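Local coordinates for uncharacterized protein (Bacteroides ovatus CL02T12C04, PDB 6PTM) that probably hydrolyses carrageenan-derived galactosides as an exo-acting carrageenase of glycoside hydrolase family 42, at residues Gln355-Ala365 with Lys570-Glu578; Pro294-Thr302 with Leu399-Ile409. All blocks are in the same frame, centred on the assembly; numbering follows the deposited sequence.

Contact 1: residues Gln355-Ala365 with Lys570-Glu578; sequences QGSPMYFDFMA and KASSINKAE. With EDO (1,2-ethanediol), chain C.
At the N-terminal end of helix 358-385, in the probable barrel domain, Ile574 fits as a knob into a hole formed by Tyr360, Phe361, Met364 and Ala365, joining this helix to helix 570-575 of the following alpha/beta domain. The short helical segments pass 10.0 Å apart at 113°. Branching at CB lets Ile574 serve several neighbours: its CG2 lies 3.6 Å from Phe361 CD2 and also reaches Met364 CB, while CD1 heads for Phe361 CE2. Phe361 and Ile574 cross at about a right angle. Beside them, the amide of Asn575 is nearly parallel to the Phe361 ring, and its ND2 donates to Ala571 O (2.8 Å) and to Glu652 O. Asn575 OD1 accepts from a water (2.7 Å) that also links Gly356 N and Ser357 O. Gly356 suits this turn because, at its positive phi, a CB would press on the preceding carbonyl oxygen. Gln355 CG stands anti to the backbone N (chi1 -180°), and the extended chain carries NE2 to Ile574 O, 2.9 Å away in a nearly straight bond. The contact thus pairs an apolar core with amides that satisfy the backbone carbonyls Ala571 O and Ile574 O.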
loop_
_atom_site.group_PDB
_atom_site.type_symbol
_atom_site.label_atom_id
_atom_site.label_comp_id
_atom_site.label_asym_id
_atom_site.label_seq_id
_atom_site.Cartn_x
_atom_site.Cartn_y
_atom_site.Cartn_z
ATOM N N GLN A 355 -2.665 -26.191 12.725
ATOM C CA GLN A 355 -1.496 -25.435 12.220
ATOM C C GLN A 355 -0.231 -26.174 12.672
ATOM O O GLN A 355 -0.149 -26.558 13.844
ATOM C CB GLN A 355 -1.497 -23.982 12.665
ATOM C CG GLN A 355 -0.309 -23.217 12.146
ATOM C CD GLN A 355 -0.438 -21.740 12.436
ATOM O OE1 GLN A 355 -0.866 -21.353 13.515
ATOM N NE2 GLN A 355 -0.040 -20.916 11.482
ATOM N N GLY A 356 0.723 -26.340 11.770
ATOM C CA GLY A 356 1.989 -27.039 12.060
ATOM C C GLY A 356 1.981 -28.438 11.470
ATOM O O GLY A 356 3.057 -28.981 11.275
ATOM N N SER A 357 0.813 -28.994 11.191
ATOM C CA SER A 357 0.688 -30.347 10.601
ATOM C C SER A 357 0.903 -30.241 9.102
ATOM O O SER A 357 0.634 -29.196 8.483
ATOM C CB SER A 357 -0.628 -30.975 10.863
ATOM O OG SER A 357 -1.653 -30.223 10.234
ATOM N N PRO A 358 1.378 -31.338 8.491
ATOM C CA PRO A 358 1.540 -31.393 7.040
ATOM C C PRO A 358 0.261 -31.169 6.239
ATOM O O PRO A 358 0.357 -30.394 5.297
ATOM C CB PRO A 358 2.157 -32.779 6.828
ATOM C CG PRO A 358 2.952 -32.961 8.105
ATOM C CD PRO A 358 1.959 -32.520 9.162
ATOM N N MET A 359 -0.885 -31.712 6.658
ATOM C CA MET A 359 -2.131 -31.522 5.890
ATOM C C MET A 359 -2.483 -30.022 5.879
ATOM O O MET A 359 -2.950 -29.513 4.846
ATOM C CB MET A 359 -3.311 -32.315 6.441
ATOM C CG MET A 359 -4.546 -31.995 5.667
ATOM S SD MET A 359 -6.040 -32.851 6.147
ATOM C CE MET A 359 -6.343 -32.086 7.746
ATOM N N TYR A 360 -2.277 -29.356 7.001
ATOM C CA TYR A 360 -2.570 -27.916 7.145
ATOM C C TYR A 360 -1.664 -27.148 6.210
ATOM O O TYR A 360 -2.163 -26.231 5.533
ATOM C CB TYR A 360 -2.382 -27.494 8.593
ATOM C CG TYR A 360 -2.660 -26.043 8.893
ATOM C CD1 TYR A 360 -1.707 -25.058 8.637
ATOM C CD2 TYR A 360 -3.845 -25.656 9.501
ATOM C CE1 TYR A 360 -1.935 -23.731 8.969
ATOM C CE2 TYR A 360 -4.078 -24.338 9.845
ATOM C CZ TYR A 360 -3.113 -23.376 9.607
ATOM O OH TYR A 360 -3.359 -22.078 9.950
ATOM N N PHE A 361 -0.367 -27.460 6.237
ATOM C CA PHE A 361 0.614 -26.744 5.412
ATOM C C PHE A 361 0.186 -26.839 3.944
ATOM O O PHE A 361 0.169 -25.841 3.212
ATOM C CB PHE A 361 2.019 -27.316 5.582
ATOM C CG PHE A 361 2.929 -26.597 4.640
ATOM C CD1 PHE A 361 3.094 -27.042 3.348
ATOM C CD2 PHE A 361 3.475 -25.386 5.009
ATOM C CE1 PHE A 361 3.858 -26.328 2.445
ATOM C CE2 PHE A 361 4.211 -24.653 4.102
ATOM C CZ PHE A 361 4.404 -25.125 2.822
ATOM N N ASP A 362 -0.091 -28.063 3.515
ATOM C CA ASP A 362 -0.480 -28.399 2.127
ATOM C C ASP A 362 -1.730 -27.616 1.757
ATOM O O ASP A 362 -1.779 -27.078 0.620
ATOM C CB ASP A 362 -0.656 -29.902 1.956
ATOM C CG ASP A 362 0.667 -30.644 1.807
ATOM O OD1 ASP A 362 1.732 -29.963 1.676
ATOM O OD2 ASP A 362 0.637 -31.876 1.870
ATOM N N PHE A 363 -2.722 -27.587 2.646
ATOM C CA PHE A 363 -4.007 -26.909 2.350
ATOM C C PHE A 363 -3.739 -25.409 2.094
ATOM O O PHE A 363 -4.248 -24.839 1.101
ATOM C CB PHE A 363 -5.001 -27.141 3.483
ATOM C CG PHE A 363 -6.422 -26.918 3.062
ATOM C CD1 PHE A 363 -7.224 -27.990 2.716
ATOM C CD2 PHE A 363 -6.965 -25.640 3.062
ATOM C CE1 PHE A 363 -8.522 -27.777 2.277
ATOM C CE2 PHE A 363 -8.277 -25.435 2.657
ATOM C CZ PHE A 363 -9.051 -26.505 2.258
ATOM N N MET A 364 -2.938 -24.774 2.956
ATOM C CA MET A 364 -2.702 -23.314 2.891
ATOM C C MET A 364 -1.830 -22.999 1.666
ATOM O O MET A 364 -2.104 -21.977 0.997
ATOM C CB MET A 364 -2.045 -22.779 4.169
ATOM C CG MET A 364 -2.872 -22.945 5.421
ATOM S SD MET A 364 -4.619 -22.647 5.187
ATOM C CE MET A 364 -5.216 -23.045 6.833
ATOM N N ALA A 365 -0.846 -23.859 1.364
ATOM C CA ALA A 365 0.087 -23.697 0.232
ATOM C C ALA A 365 -0.705 -23.839 -1.075
ATOM O O ALA A 365 -0.555 -22.983 -1.961
ATOM C CB ALA A 365 1.196 -24.721 0.347
ATOM N N LYS A 570 7.495 -18.631 3.160
ATOM C CA LYS A 570 6.147 -19.179 3.430
ATOM C C LYS A 570 6.254 -20.452 4.269
ATOM O O LYS A 570 5.276 -20.753 4.935
ATOM C CB LYS A 570 5.439 -19.479 2.106
ATOM C CG LYS A 570 5.018 -18.230 1.327
ATOM C CD LYS A 570 4.413 -18.513 -0.055
ATOM C CE LYS A 570 5.487 -18.876 -1.053
ATOM N NZ LYS A 570 4.945 -19.283 -2.375
ATOM N N ALA A 571 7.354 -21.203 4.191
ATOM C CA ALA A 571 7.593 -22.382 5.070
ATOM C C ALA A 571 7.398 -22.008 6.550
ATOM O O ALA A 571 6.765 -22.774 7.271
ATOM C CB ALA A 571 8.986 -22.944 4.826
ATOM N N SER A 572 7.937 -20.874 7.007
ATOM C CA SER A 572 7.781 -20.409 8.413
ATOM C C SER A 572 6.455 -19.681 8.618
ATOM O O SER A 572 5.890 -19.892 9.690
ATOM C CB SER A 572 8.946 -19.564 8.880
ATOM O OG SER A 572 10.103 -20.350 9.119
ATOM N N SER A 573 5.966 -18.842 7.685
ATOM C CA SER A 573 4.735 -18.035 7.932
ATOM C C SER A 573 3.515 -18.942 8.008
ATOM O O SER A 573 2.601 -18.654 8.812
ATOM C CB SER A 573 4.553 -16.918 6.924
ATOM O OG SER A 573 4.557 -17.420 5.603
ATOM N N ILE A 574 3.444 -19.989 7.172
ATOM C CA ILE A 574 2.274 -20.905 7.179
ATOM C C ILE A 574 2.282 -21.747 8.469
ATOM O O ILE A 574 1.209 -21.917 9.036
ATOM C CB ILE A 574 2.218 -21.742 5.892
ATOM C CG1 ILE A 574 1.960 -20.855 4.657
ATOM C CG2 ILE A 574 1.162 -22.833 6.045
ATOM C CD1 ILE A 574 2.054 -21.611 3.311
ATOM N N ASN A 575 3.436 -22.255 8.915
ATOM C CA ASN A 575 3.524 -23.222 10.046
ATOM C C ASN A 575 3.493 -22.492 11.401
ATOM O O ASN A 575 3.037 -23.093 12.366
ATOM C CB ASN A 575 4.782 -24.091 9.979
ATOM C CG ASN A 575 4.677 -25.209 8.970
ATOM O OD1 ASN A 575 3.840 -26.083 9.161
ATOM N ND2 ASN A 575 5.520 -25.192 7.927
ATOM N N LYS A 576 3.903 -21.230 11.491
ATOM C CA LYS A 576 3.989 -20.529 12.804
ATOM C C LYS A 576 2.774 -19.618 13.018
ATOM O O LYS A 576 2.232 -19.065 12.064
ATOM C CB LYS A 576 5.284 -19.728 12.925
ATOM C CG LYS A 576 6.567 -20.514 13.064
ATOM C CD LYS A 576 7.793 -19.633 12.980
ATOM C CE LYS A 576 7.734 -18.439 13.928
ATOM N NZ LYS A 576 8.956 -17.597 13.850
ATOM N N ALA A 577 2.335 -19.524 14.268
ATOM C CA ALA A 577 1.190 -18.700 14.682
ATOM C C ALA A 577 1.577 -17.232 14.498
ATOM O O ALA A 577 0.710 -16.457 14.127
ATOM C CB ALA A 577 0.823 -19.003 16.127
ATOM N N GLU A 578 2.833 -16.884 14.753
ATOM C CA GLU A 578 3.257 -15.468 14.950
ATOM C C GLU A 578 4.591 -15.181 14.254
ATOM O O GLU A 578 5.430 -14.478 14.840
ATOM C CB GLU A 578 3.337 -15.193 16.457
ATOM C CG GLU A 578 2.009 -15.362 17.174
ATOM C CD GLU A 578 2.089 -14.974 18.643
ATOM O OE1 GLU A 578 3.044 -15.370 19.290
ATOM O OE2 GLU A 578 1.199 -14.276 19.113
HETATM C C1 EDO C . 2.706 -21.936 -1.520
HETATM O O1 EDO C . 3.332 -21.513 -2.696
HETATM C C2 EDO C . 3.739 -22.318 -0.508
HETATM O O2 EDO C . 4.409 -23.528 -0.790
HETATM O O HOH W 1 1.188 -26.494 9.055
#

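Contact 2: residues Pro294-Thr302 with Leu399-Ile409; sequences PHWNCIEKT and LWSDNKRDSGI. With EDO (1,2-ethanediol), chain D.
The backbones of 294-302 and 399-409 come within 4.2 Å between the CA atoms of Asn297 and Ser407, and Trp296 N donates to Ser407 O at 2.8 Å. Segment 294-302 is the loop after strand 288-292; 399-409 is the end of helix 398-401 and the loop leaving it, after strand 391-394, as expected at the C-terminal rim of this family's (beta/alpha)8 barrel. Asp406 is the polar centre: with CG between the backbone N and the carbonyl carbon (chi1 64°), OD2 comes within bonding range of Cys298 N (3.2 Å), which it receives on the anti lone pair, the one facing away from OD1. Ile299 crosses it at about a right angle, CD1 resting 3.6 Å from Asp406 CG, a greasy cover for the buried acid. One water bridges Asp406 OD1 to Asn297 OD1, whose ND2 is hydrogen-bonded to Trp303 O; another bridges OD2 to Thr302 OG1. With an alanine at Asp406, Cys298 N is likely to lose its acceptor and each water one protein partner. Farther along, Ile409 CD1 packs on Pro294 and near the Trp296 ring edge. Gly408 suits its positive phi, and beside it Ser407 OG closes an ST turn by accepting Ile409 N at 3.1 Å.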
loop_
_atom_site.group_PDB
_atom_site.type_symbol
_atom_site.label_atom_id
_atom_site.label_comp_id
_atom_site.label_asym_id
_atom_site.label_seq_id
_atom_site.Cartn_x
_atom_site.Cartn_y
_atom_site.Cartn_z
ATOM N N PRO A 294 -9.481 -9.402 -2.345
ATOM C CA PRO A 294 -9.668 -10.852 -2.414
ATOM C C PRO A 294 -9.086 -11.566 -1.183
ATOM O O PRO A 294 -8.078 -11.101 -0.596
ATOM C CB PRO A 294 -8.889 -11.232 -3.684
ATOM C CG PRO A 294 -7.793 -10.216 -3.696
ATOM C CD PRO A 294 -8.523 -8.923 -3.362
ATOM N N HIS A 295 -9.763 -12.649 -0.788
ATOM C CA HIS A 295 -9.291 -13.613 0.225
ATOM C C HIS A 295 -10.253 -14.793 0.233
ATOM O O HIS A 295 -11.478 -14.594 -0.073
ATOM C CB HIS A 295 -9.064 -12.963 1.604
ATOM C CG HIS A 295 -10.063 -11.915 2.009
ATOM N ND1 HIS A 295 -11.231 -12.228 2.651
ATOM C CD2 HIS A 295 -10.028 -10.558 1.938
ATOM C CE1 HIS A 295 -11.911 -11.124 2.905
ATOM N NE2 HIS A 295 -11.186 -10.074 2.506
ATOM N N TRP A 296 -9.672 -15.961 0.488
ATOM C CA TRP A 296 -10.329 -17.286 0.520
ATOM C C TRP A 296 -10.021 -17.944 1.858
ATOM O O TRP A 296 -9.479 -19.080 1.869
ATOM C CB TRP A 296 -9.872 -18.120 -0.677
ATOM C CG TRP A 296 -10.467 -17.652 -1.973
ATOM C CD1 TRP A 296 -11.569 -18.169 -2.584
ATOM C CD2 TRP A 296 -10.032 -16.562 -2.806
ATOM N NE1 TRP A 296 -11.835 -17.504 -3.744
ATOM C CE2 TRP A 296 -10.895 -16.533 -3.927
ATOM C CE3 TRP A 296 -8.962 -15.668 -2.756
ATOM C CZ2 TRP A 296 -10.760 -15.608 -4.952
ATOM C CZ3 TRP A 296 -8.820 -14.753 -3.774
ATOM C CH2 TRP A 296 -9.712 -14.717 -4.853
ATOM N N ASN A 297 -10.271 -17.196 2.941
ATOM C CA ASN A 297 -9.996 -17.677 4.312
ATOM C C ASN A 297 -10.729 -19.005 4.509
ATOM O O ASN A 297 -11.874 -19.138 4.052
ATOM C CB ASN A 297 -10.424 -16.698 5.400
ATOM C CG ASN A 297 -9.713 -15.363 5.324
ATOM O OD1 ASN A 297 -8.614 -15.276 4.780
ATOM N ND2 ASN A 297 -10.292 -14.332 5.951
ATOM N N CYS A 298 -10.071 -19.945 5.172
ATOM C CA CYS A 298 -10.474 -21.365 5.192
ATOM C C CYS A 298 -10.178 -21.972 6.576
ATOM O O CYS A 298 -9.962 -23.180 6.644
ATOM C CB CYS A 298 -9.765 -22.085 4.049
ATOM S SG CYS A 298 -7.961 -22.131 4.207
ATOM N N ILE A 299 -10.134 -21.166 7.634
ATOM C CA ILE A 299 -10.057 -21.668 9.038
ATOM C C ILE A 299 -11.455 -21.543 9.660
ATOM O O ILE A 299 -12.070 -20.447 9.681
ATOM C CB ILE A 299 -8.958 -20.970 9.850
ATOM C CG1 ILE A 299 -7.590 -21.279 9.237
ATOM C CG2 ILE A 299 -9.035 -21.376 11.322
ATOM C CD1 ILE A 299 -6.438 -20.512 9.839
ATOM N N GLU A 300 -12.018 -22.660 10.093
ATOM C CA GLU A 300 -13.431 -22.622 10.519
ATOM C C GLU A 300 -13.586 -21.634 11.691
ATOM O O GLU A 300 -12.677 -21.571 12.515
ATOM C CB GLU A 300 -13.886 -24.012 10.906
ATOM C CG GLU A 300 -15.386 -24.059 11.089
ATOM C CD GLU A 300 -15.900 -25.474 11.043
ATOM O OE1 GLU A 300 -17.122 -25.609 10.843
ATOM O OE2 GLU A 300 -15.056 -26.427 11.197
ATOM N N LYS A 301 -14.722 -20.920 11.751
ATOM C CA LYS A 301 -15.081 -20.000 12.877
ATOM C C LYS A 301 -14.265 -18.705 12.806
ATOM O O LYS A 301 -14.173 -18.035 13.836
ATOM C CB LYS A 301 -14.736 -20.585 14.259
ATOM C CG LYS A 301 -15.225 -21.998 14.559
ATOM C CD LYS A 301 -16.713 -22.160 14.391
ATOM C CE LYS A 301 -17.146 -23.582 14.662
ATOM N NZ LYS A 301 -18.610 -23.725 14.494
ATOM N N THR A 302 -13.586 -18.410 11.693
ATOM C CA THR A 302 -12.836 -17.146 11.551
ATOM C C THR A 302 -13.568 -16.297 10.516
ATOM O O THR A 302 -14.308 -16.854 9.668
ATOM C CB THR A 302 -11.358 -17.369 11.198
ATOM O OG1 THR A 302 -11.345 -17.898 9.868
ATOM C CG2 THR A 302 -10.644 -18.252 12.202
ATOM N N LEU A 399 -2.595 -9.071 4.959
ATOM C CA LEU A 399 -2.618 -10.532 4.685
ATOM C C LEU A 399 -1.187 -11.069 4.529
ATOM O O LEU A 399 -1.012 -12.266 4.603
ATOM C CB LEU A 399 -3.499 -10.839 3.478
ATOM C CG LEU A 399 -4.985 -10.552 3.631
ATOM C CD1 LEU A 399 -5.739 -10.918 2.373
ATOM C CD2 LEU A 399 -5.551 -11.314 4.818
ATOM N N TRP A 400 -0.189 -10.195 4.389
ATOM C CA TRP A 400 1.248 -10.530 4.542
ATOM C C TRP A 400 1.842 -9.936 5.827
ATOM O O TRP A 400 2.621 -10.661 6.467
ATOM C CB TRP A 400 2.052 -10.055 3.342
ATOM C CG TRP A 400 3.503 -10.357 3.465
ATOM C CD1 TRP A 400 4.151 -11.488 3.072
ATOM C CD2 TRP A 400 4.515 -9.475 3.977
ATOM N NE1 TRP A 400 5.493 -11.381 3.331
ATOM C CE2 TRP A 400 5.741 -10.156 3.891
ATOM C CE3 TRP A 400 4.498 -8.193 4.527
ATOM C CZ2 TRP A 400 6.934 -9.611 4.350
ATOM C CZ3 TRP A 400 5.686 -7.624 4.935
ATOM C CH2 TRP A 400 6.881 -8.339 4.866
ATOM N N SER A 401 1.549 -8.673 6.178
ATOM C CA SER A 401 2.258 -8.012 7.311
ATOM C C SER A 401 1.745 -8.560 8.659
ATOM O O SER A 401 2.507 -8.480 9.623
ATOM C CB SER A 401 2.184 -6.492 7.235
ATOM O OG SER A 401 0.839 -6.030 7.183
ATOM N N ASP A 402 0.517 -9.085 8.733
ATOM C CA ASP A 402 -0.006 -9.790 9.936
ATOM C C ASP A 402 0.264 -11.299 9.785
ATOM O O ASP A 402 0.878 -11.713 8.780
ATOM C CB ASP A 402 -1.464 -9.445 10.235
ATOM C CG ASP A 402 -1.682 -8.047 10.831
ATOM O OD1 ASP A 402 -0.705 -7.421 11.275
ATOM O OD2 ASP A 402 -2.827 -7.583 10.801
ATOM N N ASN A 403 -0.129 -12.095 10.791
ATOM C CA ASN A 403 0.364 -13.480 10.980
ATOM C C ASN A 403 -0.393 -14.514 10.138
ATOM O O ASN A 403 0.194 -15.596 9.921
ATOM C CB ASN A 403 0.336 -13.860 12.456
ATOM C CG ASN A 403 1.338 -13.066 13.264
ATOM O OD1 ASN A 403 2.504 -12.976 12.882
ATOM N ND2 ASN A 403 0.904 -12.416 14.321
ATOM N N LYS A 404 -1.612 -14.225 9.693
ATOM C CA LYS A 404 -2.507 -15.216 9.055
ATOM C C LYS A 404 -2.043 -15.516 7.620
ATOM O O LYS A 404 -1.681 -14.558 6.880
ATOM C CB LYS A 404 -3.957 -14.736 9.149
ATOM C CG LYS A 404 -4.456 -14.519 10.591
ATOM C CD LYS A 404 -5.926 -14.134 10.705
ATOM N N ARG A 405 -2.096 -16.794 7.233
ATOM C CA ARG A 405 -1.714 -17.267 5.873
ATOM C C ARG A 405 -2.766 -18.228 5.317
ATOM O O ARG A 405 -2.408 -18.986 4.418
ATOM C CB ARG A 405 -0.309 -17.883 5.941
ATOM C CG ARG A 405 0.812 -16.862 6.081
ATOM C CD ARG A 405 0.842 -15.856 4.926
ATOM N NE ARG A 405 2.010 -14.992 5.012
ATOM C CZ ARG A 405 2.139 -13.955 5.828
ATOM N NH1 ARG A 405 1.140 -13.573 6.621
ATOM N NH2 ARG A 405 3.286 -13.300 5.838
ATOM N N ASP A 406 -4.034 -18.152 5.756
ATOM C CA ASP A 406 -5.113 -19.015 5.231
ATOM C C ASP A 406 -5.893 -18.327 4.109
ATOM O O ASP A 406 -6.813 -18.953 3.585
ATOM C CB ASP A 406 -6.037 -19.479 6.356
ATOM C CG ASP A 406 -6.772 -18.327 7.015
ATOM O OD1 ASP A 406 -6.068 -17.425 7.549
ATOM O OD2 ASP A 406 -7.998 -18.315 6.900
ATOM N N SER A 407 -5.570 -17.085 3.748
ATOM C CA SER A 407 -6.369 -16.277 2.790
ATOM C C SER A 407 -6.165 -16.748 1.341
ATOM O O SER A 407 -6.944 -16.314 0.495
ATOM C CB SER A 407 -6.002 -14.812 2.875
ATOM O OG SER A 407 -4.642 -14.646 2.508
ATOM N N GLY A 408 -5.093 -17.484 1.052
ATOM C CA GLY A 408 -4.707 -17.857 -0.326
ATOM C C GLY A 408 -3.983 -16.708 -1.027
ATOM O O GLY A 408 -3.732 -16.778 -2.252
ATOM N N ILE A 409 -3.654 -15.662 -0.271
ATOM C CA ILE A 409 -2.936 -14.483 -0.799
ATOM C C ILE A 409 -1.440 -14.665 -0.560
ATOM O O ILE A 409 -0.967 -14.580 0.626
ATOM C CB ILE A 409 -3.489 -13.193 -0.170
ATOM C CG1 ILE A 409 -4.968 -13.033 -0.515
ATOM C CG2 ILE A 409 -2.667 -11.991 -0.595
ATOM C CD1 ILE A 409 -5.314 -13.091 -2.005
HETATM C C1 EDO D . 3.151 -7.987 13.350
HETATM O O1 EDO D . 3.018 -7.268 12.130
HETATM C C2 EDO D . 2.079 -8.958 13.539
HETATM O O2 EDO D . 0.811 -8.413 13.235
HETATM O O HOH W 2 -6.588 -14.844 6.543
HETATM O O HOH W 3 -8.952 -16.803 8.954
#

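Along the chain the segments alternate: 294-302 of contact 2 comes first, then 355-365 of contact 1, 399-409 and finally 570-578. The two centres are about 12 Å apart, and the contacts touch. Helix 358-385 is shared: its start forms one side of contact 1, and its Tyr360 and Met364 also touch contact 2, Tyr360 OH 3.5 Å from Ile299 CD1 and Met364 SD 3.5 Å from Cys298 SG. A second meeting is Ala577 O against Asn403 CB, 3.1 Å apart. Contact 2 is internal to the probable catalytic barrel, joining regions that follow neighbouring strands of its parallel sheet, whereas contact 1 joins the barrel to helix 570-575, which follows strand 564-567 of the separate five-stranded sheet.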